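Side-chain contacts in citryl-spermidine/3,4-dihydroxybenzoyl-citryl-spermidine:spermidine ligase (Bacillus anthracis, PDB 3TO3), which catalyses the ATP-dependent condensation of spermidine with citryl-spermidine intermediates on the way to petrobactin, a catecholate siderophore used in iron acquisition and virulence: residues D499-E502 with C503-E506; P424-H427 with L428-H432; M537-V540 with E541-N545; D555-S559 with I560-T564. All coordinates share one frame; numbering follows the deposited sequence. Where two conformers were deposited one is given.

Interaction 1 (D499-E502 with C503-E506); sequences DRIE and CLQE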
# COMPACT_ATOMS: atom_id res chain seq x y z
N ASP B 499 1.69 -24.69 -27.46
CA ASP B 499 2.27 -25.32 -28.64
C ASP B 499 2.83 -26.69 -28.30
O ASP B 499 3.18 -27.45 -29.19
CB ASP B 499 3.37 -24.44 -29.24
CG ASP B 499 4.65 -24.48 -28.44
OD1 ASP B 499 4.63 -25.02 -27.31
OD2 ASP B 499 5.68 -23.97 -28.94
N ARG B 500 2.93 -26.97 -27.00
CA ARG B 500 3.50 -28.23 -26.54
C ARG B 500 2.46 -29.12 -25.87
O ARG B 500 1.66 -28.68 -25.05
CB ARG B 500 4.74 -28.01 -25.65
CG ARG B 500 4.56 -26.96 -24.56
CD ARG B 500 5.89 -26.50 -23.93
NE ARG B 500 6.50 -27.47 -23.02
CZ ARG B 500 6.08 -27.74 -21.78
NH1 ARG B 500 5.00 -27.13 -21.28
NH2 ARG B 500 6.72 -28.63 -21.04
N ILE B 501 2.49 -30.39 -26.25
CA ILE B 501 1.55 -31.37 -25.73
C ILE B 501 1.76 -31.63 -24.23
O ILE B 501 0.84 -32.09 -23.53
CB ILE B 501 1.66 -32.65 -26.55
CG1 ILE B 501 0.58 -33.66 -26.15
CG2 ILE B 501 3.06 -33.26 -26.43
CD1 ILE B 501 0.45 -34.75 -27.19
N GLU B 502 2.96 -31.33 -23.73
CA GLU B 502 3.24 -31.50 -22.30
C GLU B 502 2.38 -30.59 -21.43
O GLU B 502 2.18 -30.87 -20.24
CB GLU B 502 4.72 -31.29 -21.96
CG GLU B 502 5.64 -32.42 -22.43
CD GLU B 502 6.00 -32.33 -23.92
OE1 GLU B 502 5.63 -31.34 -24.59
OE2 GLU B 502 6.65 -33.27 -24.42
N CYS B 503 1.87 -29.51 -22.02
CA CYS B 503 0.93 -28.62 -21.32
C CYS B 503 -0.17 -29.47 -20.71
O CYS B 503 -0.59 -29.26 -19.58
CB CYS B 503 0.33 -27.55 -22.27
SG CYS B 503 -1.36 -27.86 -23.04
N LEU B 504 -0.64 -30.44 -21.48
CA LEU B 504 -1.79 -31.26 -21.03
C LEU B 504 -1.41 -32.22 -19.90
O LEU B 504 -2.11 -32.35 -18.88
CB LEU B 504 -2.43 -32.04 -22.20
CG LEU B 504 -2.89 -31.29 -23.46
CD1 LEU B 504 -3.37 -32.30 -24.50
CD2 LEU B 504 -3.99 -30.30 -23.15
N GLN B 505 -0.29 -32.89 -20.06
CA GLN B 505 0.18 -33.76 -19.00
C GLN B 505 0.40 -32.94 -17.74
O GLN B 505 -0.03 -33.32 -16.66
CB GLN B 505 1.46 -34.44 -19.43
CG GLN B 505 2.15 -35.23 -18.36
CD GLN B 505 3.63 -35.20 -18.59
OE1 GLN B 505 4.20 -34.12 -18.76
NE2 GLN B 505 4.26 -36.36 -18.66
N GLU B 506 1.05 -31.79 -17.85
CA GLU B 506 1.29 -31.02 -16.64
C GLU B 506 0.01 -30.55 -15.94
O GLU B 506 -0.06 -30.54 -14.72
CB GLU B 506 2.26 -29.89 -16.89
CG GLU B 506 3.65 -30.40 -17.27
CD GLU B 506 4.45 -29.35 -18.07
OE1 GLU B 506 3.89 -28.26 -18.38
OE2 GLU B 506 5.62 -29.63 -18.39

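Interaction 2 (P424-H427 with L428-H432); sequences PVIH and LVVEH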
# COMPACT_ATOMS: atom_id res chain seq x y z
N PRO B 424 -13.80 -37.22 -15.61
CA PRO B 424 -14.30 -36.36 -16.69
C PRO B 424 -13.32 -35.24 -17.01
O PRO B 424 -13.25 -34.84 -18.16
CB PRO B 424 -15.60 -35.79 -16.14
CG PRO B 424 -15.99 -36.72 -15.03
CD PRO B 424 -14.68 -37.16 -14.43
N VAL B 425 -12.60 -34.74 -16.02
CA VAL B 425 -11.57 -33.77 -16.31
C VAL B 425 -10.51 -34.38 -17.23
O VAL B 425 -10.11 -33.75 -18.20
CB VAL B 425 -10.88 -33.25 -15.03
CG1 VAL B 425 -9.80 -32.26 -15.40
CG2 VAL B 425 -11.89 -32.61 -14.06
N ILE B 426 -10.08 -35.60 -16.92
CA ILE B 426 -9.03 -36.26 -17.72
C ILE B 426 -9.58 -36.60 -19.10
O ILE B 426 -8.89 -36.46 -20.13
CB ILE B 426 -8.48 -37.53 -17.00
CG1 ILE B 426 -7.80 -37.12 -15.70
CG2 ILE B 426 -7.49 -38.28 -17.86
CD1 ILE B 426 -7.33 -38.28 -14.83
N HIS B 427 -10.84 -37.04 -19.13
CA HIS B 427 -11.52 -37.27 -20.39
C HIS B 427 -11.50 -36.05 -21.32
O HIS B 427 -11.23 -36.18 -22.50
CB HIS B 427 -12.95 -37.73 -20.16
CG HIS B 427 -13.64 -38.14 -21.41
ND1 HIS B 427 -13.56 -39.42 -21.92
CD2 HIS B 427 -14.42 -37.44 -22.27
CE1 HIS B 427 -14.26 -39.50 -23.04
NE2 HIS B 427 -14.80 -38.32 -23.27
N LEU B 428 -11.82 -34.87 -20.77
CA LEU B 428 -11.76 -33.60 -21.49
C LEU B 428 -10.39 -33.38 -22.10
O LEU B 428 -10.26 -32.94 -23.24
CB LEU B 428 -12.06 -32.44 -20.53
CG LEU B 428 -13.53 -32.08 -20.37
CD1 LEU B 428 -13.74 -31.00 -19.33
CD2 LEU B 428 -14.08 -31.62 -21.73
N VAL B 429 -9.34 -33.65 -21.32
CA VAL B 429 -7.98 -33.50 -21.80
C VAL B 429 -7.70 -34.43 -22.98
O VAL B 429 -7.22 -33.99 -24.03
CB VAL B 429 -6.94 -33.76 -20.69
CG1 VAL B 429 -5.57 -34.06 -21.28
CG2 VAL B 429 -6.90 -32.57 -19.73
N VAL B 430 -8.01 -35.71 -22.82
CA VAL B 430 -7.60 -36.72 -23.81
C VAL B 430 -8.48 -36.76 -25.07
O VAL B 430 -8.00 -36.90 -26.21
CB VAL B 430 -7.54 -38.11 -23.17
CG1 VAL B 430 -7.09 -39.15 -24.17
CG2 VAL B 430 -6.65 -38.09 -21.88
N GLU B 431 -9.78 -36.67 -24.87
CA GLU B 431 -10.68 -36.74 -26.01
C GLU B 431 -10.71 -35.39 -26.70
O GLU B 431 -10.83 -35.33 -27.90
CB GLU B 431 -12.09 -37.17 -25.60
CG GLU B 431 -13.16 -36.94 -26.67
CD GLU B 431 -13.61 -38.24 -27.35
OE1 GLU B 431 -14.50 -38.93 -26.80
OE2 GLU B 431 -13.07 -38.56 -28.44
N HIS B 432 -10.75 -34.31 -25.91
CA HIS B 432 -10.86 -32.98 -26.48
C HIS B 432 -9.62 -32.07 -26.59
O HIS B 432 -9.71 -31.01 -27.20
CB HIS B 432 -12.01 -32.25 -25.79
CG HIS B 432 -13.30 -32.98 -25.92
ND1 HIS B 432 -14.01 -33.00 -27.10
CD2 HIS B 432 -13.98 -33.76 -25.06
CE1 HIS B 432 -15.08 -33.76 -26.95
NE2 HIS B 432 -15.09 -34.23 -25.72

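Interaction 3 (M537-V540 with E541-N545); sequences MIVV and EEIEN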
# COMPACT_ATOMS: atom_id res chain seq x y z
N MSE B 537 -3.08 -46.57 -6.41
CA MSE B 537 -3.44 -47.75 -7.16
C MSE B 537 -4.92 -47.77 -7.52
O MSE B 537 -5.32 -48.45 -8.46
CB MSE B 537 -3.03 -49.03 -6.42
CG MSE B 537 -1.52 -49.30 -6.43
SE MSE B 537 -1.05 -51.09 -5.81
CE MSE B 537 -1.37 -50.90 -3.90
N ILE B 538 -5.74 -47.04 -6.78
CA ILE B 538 -7.15 -46.93 -7.13
C ILE B 538 -7.33 -45.94 -8.24
O ILE B 538 -8.15 -46.14 -9.14
CB ILE B 538 -8.01 -46.53 -5.93
CG1 ILE B 538 -8.24 -47.77 -5.05
CG2 ILE B 538 -9.33 -45.95 -6.42
CD1 ILE B 538 -8.88 -47.47 -3.73
N VAL B 539 -6.56 -44.86 -8.18
CA VAL B 539 -6.60 -43.85 -9.20
C VAL B 539 -6.19 -44.44 -10.55
O VAL B 539 -6.90 -44.27 -11.55
CB VAL B 539 -5.75 -42.62 -8.84
CG1 VAL B 539 -5.68 -41.65 -10.01
CG2 VAL B 539 -6.36 -41.93 -7.62
N VAL B 540 -5.08 -45.17 -10.58
CA VAL B 540 -4.71 -45.88 -11.80
C VAL B 540 -5.81 -46.84 -12.33
O VAL B 540 -6.20 -46.77 -13.50
CB VAL B 540 -3.37 -46.59 -11.64
CG1 VAL B 540 -3.06 -47.41 -12.86
CG2 VAL B 540 -2.28 -45.55 -11.42
N GLU B 541 -6.34 -47.72 -11.48
CA GLU B 541 -7.38 -48.64 -11.92
C GLU B 541 -8.54 -47.91 -12.60
O GLU B 541 -9.02 -48.33 -13.67
CB GLU B 541 -7.92 -49.46 -10.74
CG GLU B 541 -7.02 -50.55 -10.23
CD GLU B 541 -7.50 -51.14 -8.90
OE1 GLU B 541 -8.72 -51.23 -8.68
OE2 GLU B 541 -6.66 -51.53 -8.07
N GLU B 542 -9.00 -46.84 -11.96
CA GLU B 542 -10.13 -46.09 -12.49
C GLU B 542 -9.86 -45.40 -13.83
O GLU B 542 -10.73 -45.38 -14.70
CB GLU B 542 -10.64 -45.08 -11.46
CG GLU B 542 -11.15 -45.78 -10.26
CD GLU B 542 -12.29 -46.72 -10.57
OE1 GLU B 542 -12.86 -46.62 -11.69
OE2 GLU B 542 -12.62 -47.54 -9.69
N ILE B 543 -8.66 -44.86 -13.99
CA ILE B 543 -8.27 -44.26 -15.25
C ILE B 543 -8.29 -45.38 -16.28
O ILE B 543 -8.90 -45.25 -17.33
CB ILE B 543 -6.87 -43.59 -15.16
CG1 ILE B 543 -6.93 -42.27 -14.38
CG2 ILE B 543 -6.28 -43.33 -16.55
CD1 ILE B 543 -5.50 -41.78 -13.85
N GLU B 544 -7.63 -46.49 -15.96
CA GLU B 544 -7.59 -47.63 -16.88
C GLU B 544 -8.98 -48.14 -17.24
O GLU B 544 -9.25 -48.43 -18.40
CB GLU B 544 -6.75 -48.78 -16.33
CG GLU B 544 -5.24 -48.56 -16.40
CD GLU B 544 -4.70 -48.42 -17.82
OE1 GLU B 544 -5.08 -49.21 -18.71
OE2 GLU B 544 -3.86 -47.51 -18.04
N ASN B 545 -9.84 -48.24 -16.24
CA ASN B 545 -11.21 -48.72 -16.44
C ASN B 545 -11.97 -47.84 -17.45
O ASN B 545 -12.70 -48.36 -18.32
CB ASN B 545 -11.96 -48.82 -15.09
CG ASN B 545 -11.71 -50.15 -14.35
OD1 ASN B 545 -11.92 -50.26 -13.14
ND2 ASN B 545 -11.27 -51.17 -15.09

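Interaction 4 (D555-S559 with I560-T564); sequences DRFES and IQLYT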
# COMPACT_ATOMS: atom_id res chain seq x y z
N ASP B 555 -3.98 -44.20 -28.33
CA ASP B 555 -2.69 -43.64 -28.72
C ASP B 555 -2.57 -42.21 -28.23
O ASP B 555 -1.48 -41.71 -27.99
CB ASP B 555 -2.46 -43.75 -30.22
CG ASP B 555 -2.03 -45.16 -30.65
OD1 ASP B 555 -1.42 -45.88 -29.82
OD2 ASP B 555 -2.30 -45.56 -31.82
N ARG B 556 -3.72 -41.56 -28.08
CA ARG B 556 -3.78 -40.20 -27.55
C ARG B 556 -3.46 -40.24 -26.08
O ARG B 556 -2.70 -39.41 -25.58
CB ARG B 556 -5.19 -39.65 -27.71
CG ARG B 556 -5.33 -38.36 -28.49
CD ARG B 556 -6.69 -38.37 -29.15
NE ARG B 556 -6.91 -37.30 -30.11
CZ ARG B 556 -7.43 -36.13 -29.79
NH1 ARG B 556 -7.77 -35.88 -28.54
NH2 ARG B 556 -7.60 -35.21 -30.72
N PHE B 557 -4.08 -41.20 -25.38
CA PHE B 557 -3.86 -41.40 -23.97
C PHE B 557 -2.40 -41.73 -23.69
O PHE B 557 -1.79 -41.19 -22.76
CB PHE B 557 -4.80 -42.49 -23.41
CG PHE B 557 -4.54 -42.85 -21.96
CD1 PHE B 557 -4.02 -44.10 -21.62
CD2 PHE B 557 -4.80 -41.94 -20.93
CE1 PHE B 557 -3.77 -44.44 -20.29
CE2 PHE B 557 -4.55 -42.27 -19.59
CZ PHE B 557 -4.04 -43.52 -19.27
N GLU B 558 -1.82 -42.59 -24.51
CA GLU B 558 -0.43 -42.92 -24.32
C GLU B 558 0.46 -41.70 -24.49
O GLU B 558 1.34 -41.47 -23.66
CB GLU B 558 0.01 -44.03 -25.26
CG GLU B 558 0.02 -45.39 -24.59
CD GLU B 558 -0.20 -46.54 -25.57
OE1 GLU B 558 0.16 -46.39 -26.77
OE2 GLU B 558 -0.76 -47.58 -25.13
N SER B 559 0.22 -40.91 -25.53
CA SER B 559 1.12 -39.79 -25.84
C SER B 559 1.17 -38.70 -24.76
O SER B 559 2.13 -37.94 -24.65
CB SER B 559 0.77 -39.17 -27.20
OG SER B 559 -0.37 -38.34 -27.08
N ILE B 560 0.12 -38.65 -23.96
CA ILE B 560 0.01 -37.71 -22.85
C ILE B 560 0.93 -38.11 -21.67
O ILE B 560 1.35 -37.26 -20.89
CB ILE B 560 -1.48 -37.65 -22.42
CG1 ILE B 560 -2.26 -36.79 -23.40
CG2 ILE B 560 -1.69 -37.12 -21.00
CD1 ILE B 560 -3.60 -36.42 -22.85
N GLN B 561 1.25 -39.40 -21.55
CA GLN B 561 2.21 -39.88 -20.56
C GLN B 561 1.86 -39.55 -19.09
O GLN B 561 2.67 -38.98 -18.37
CB GLN B 561 3.58 -39.30 -20.88
CG GLN B 561 4.13 -39.73 -22.21
CD GLN B 561 5.44 -40.49 -22.05
OE1 GLN B 561 6.52 -39.94 -22.30
NE2 GLN B 561 5.34 -41.74 -21.63
N LEU B 562 0.67 -39.90 -18.64
CA LEU B 562 0.29 -39.67 -17.26
C LEU B 562 1.03 -40.60 -16.31
O LEU B 562 1.02 -40.38 -15.09
CB LEU B 562 -1.20 -39.90 -17.09
CG LEU B 562 -2.05 -38.96 -17.92
CD1 LEU B 562 -3.48 -39.16 -17.51
CD2 LEU B 562 -1.60 -37.54 -17.65
N TYR B 563 1.59 -41.67 -16.86
CA TYR B 563 2.34 -42.67 -16.08
C TYR B 563 3.85 -42.42 -16.10
O TYR B 563 4.63 -43.30 -15.69
CB TYR B 563 2.03 -44.10 -16.53
CG TYR B 563 0.56 -44.45 -16.48
CD1 TYR B 563 -0.29 -43.79 -15.61
CD2 TYR B 563 0.03 -45.44 -17.29
CE1 TYR B 563 -1.64 -44.09 -15.55
CE2 TYR B 563 -1.31 -45.76 -17.24
CZ TYR B 563 -2.14 -45.09 -16.37
OH TYR B 563 -3.48 -45.41 -16.32
N THR B 564 4.28 -41.30 -16.67
CA THR B 564 5.73 -41.03 -16.70
C THR B 564 6.30 -41.06 -15.28
O THR B 564 5.61 -40.68 -14.30
CB THR B 564 6.08 -39.69 -17.38
OG1 THR B 564 7.48 -39.66 -17.68
CG2 THR B 564 5.74 -38.53 -16.46
O HOH W 1 -0.20 -42.44 -20.25

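Interaction 1 (D499-E502 with C503-E506)
Arg-500 meets Glu-506 because its chain starts with CG wedged between the backbone N and the carbonyl carbon (chi1 47°) and then bends about the CG-CD bond, which turns the guanidinium along the first turn of the helix. Glu-506 answers with CG beside its own backbone N and an extended chain beyond, and the two side chains cross at about a right angle. Two nitrogens face two oxygens: NH2 of Arg-500 lies 3.0 Å from OE2 of Glu-506, and the partner bond from NH1 of Arg-500 to OE1 of Glu-506 is weak at 3.3 Å. Both are nearly straight. The fork is twisted, though, with the planes 37° apart: OE2 stays close to the guanidinium plane, yet it is met on its syn side 29° out of the carboxylate plane. CB of Glu-502 lies over one face of the guanidinium, toward the rim.

Beneath the bridge the backbone changes from loop to helix. N of Cys-503 bonds to O of Arg-500 at 3.1 Å and N of Leu-504 to O of Ile-501 at 3.0 Å, both i to i+3, before N of Glu-506 takes O of Glu-502 at 2.8 Å as the first full alpha-helical bond across this junction. CG1 of Ile-501 and CD1 of Leu-504 meet loosely at 4.5 Å, and both residues also pack on Tyr-467 and Phe-470. Loop and first turn, stapled by an i to i+6 salt bridge, are the N-terminal start of helix 502-528.

Interaction 2 (P424-H427 with L428-H432)
His-427 and Glu-431, one turn apart, run side by side on the helix. The histidine's CB lies beside N of the next residue, Leu-428, at 3.1 Å, as a neighbour along the chain, and CG finds the same N of Leu-428 at 3.8 Å. The anti torsion to the backbone N (chi1 -173°) carries the ring toward the next turn, where CD2 comes to 4.1 Å from CB of Glu-431. That CB lies over one ring face, 4.1 Å from the centroid of the His-427 ring and 24° off its normal, a CH-pi contact. CE1 of His-427 is 3.8 Å from OE1 of Glu-431, and NE2 of His-427 passes 3.6 Å from that OE1, but its hydrogen bond goes to Asp-335, while ND1 pairs with His-546; both ring nitrogens are gripped and the ring's rotation is fixed. Asp-335 also takes NE2 of His-432.

On the flank facing helices 502-528 and 554-560, CG2 of Ile-426 meets CG2 of Val-430 at 4.1 Å. Four i to i+4 backbone bonds run beneath. This last part of helix 410-432 lies between helix 336-342, which packs on Pro-424, His-427 and Leu-428, and helices 502-528 and 554-560, which receive Ile-426, Val-429 and Val-430.

Interaction 3 (M537-V540 with E541-N545)
Val-539 and Ile-543 make the apolar part of this contact, one turn apart: CG1 of Val-539 lies 3.8 Å from CD1 of Ile-543. Ile-543 sets CG1 beside its backbone N (chi1 -74°), and CD1 is carried back along the helix over the preceding turn, where it also passes O of Val-539. The two side chains cross obliquely, and Ile-543 goes on to touch Ile-426, Phe-557 and Tyr-563.

The backbone bonds come next. N of Glu-541, Glu-542, Ile-543 and Glu-544 bond to O of Met-537 (a selenomethionine), Ile-538, Val-539 and Val-540 in turn. The first is the longest, 3.3 Å from N of Glu-541 to O of Met-537, and the last, 2.9 Å from N of Glu-544 to O of Val-540, is almost straight at 176°.

The acids lay their aliphatic parts against this backbone. CG of Glu-541 presses on O of Met-537 at 3.2 Å, and CG of Glu-542 on O of Ile-538 at the same distance. OE2 of Glu-541 stays near O of Met-537, at 3.4 Å and without a bond to it, while OE1 goes to Arg-415. Glu-542 shares that guanidinium and adds Gln-419, and Glu-544 takes the hydroxyl of Tyr-563.

Arg-415 probably offsets the charge of Glu-541 and Glu-542, so that the helix pairs an apolar Val-539/Ile-543 contact with two acids bound to helix 410-432.

Interaction 4 (D555-S559 with I560-T564)
The Phe-557 ring turns its edge to the face of Tyr-563, an offset edge-to-face pair with planes at 83° and centroids of the two rings 5.7 Å apart. OH of Tyr-563 lies in the plane of the Phe-557 ring, 3.5 Å from CZ of Phe-557, with Glu-544 as its hydrogen-bond partner. The Phe-557 ring is also stacked with Phe-547. CD1 of Leu-562 approaches CE2 of Phe-557 at 3.9 Å, the two side chains crossing at about a right angle. A water sits over one face of each ring, toward the rim; it donates to O of Phe-557 and accepts from N of Leu-562, at 3.1 Å from that nitrogen.

The water spans the point where helix 554-560 gives out. Ile-560 N has two weak bonds, to O of Arg-556 and O of Phe-557, and N of Gln-561 bonds to O of Glu-558 at 3.0 Å. Gln-561 then leaves helical geometry with positive phi (58°), and a type I beta turn from Gln-561 to Thr-564 follows.

Ser-559, its OG held between the backbone N and the carbonyl carbon (chi1 77°), folds back to donate to O of Arg-556 at 3.0 Å. CG1 of Ile-560 lies 3.4 Å from the same oxygen of Arg-556, and the side chain of Ile-560 continues onto Val-429 and Val-430 of helix 410-432.

How the interactions relate
Along the chain the four contacts come in series: interaction 2 near the end of helix 410-432, interaction 1 at the start of helix 502-528, interaction 3 on helix 532-547, and interaction 4 at the end of helix 554-560. All lie in the FhuF-like part of the chain. Interaction 4 touches the other three, with centres about 11 to 14 Å away: Gln-561 O meets Gln-505, Arg-556 reaches O of Val-430, and Phe-557 packs on Ile-543. Interaction 2 also touches 1, through Val-429 and Leu-504, and 3, through Ile-426 and Ile-543. Interactions 1 and 3, centres about 21 Å apart, do not touch; interactions 2 and 4 join them into one cluster away from the bound ATP and magnesium.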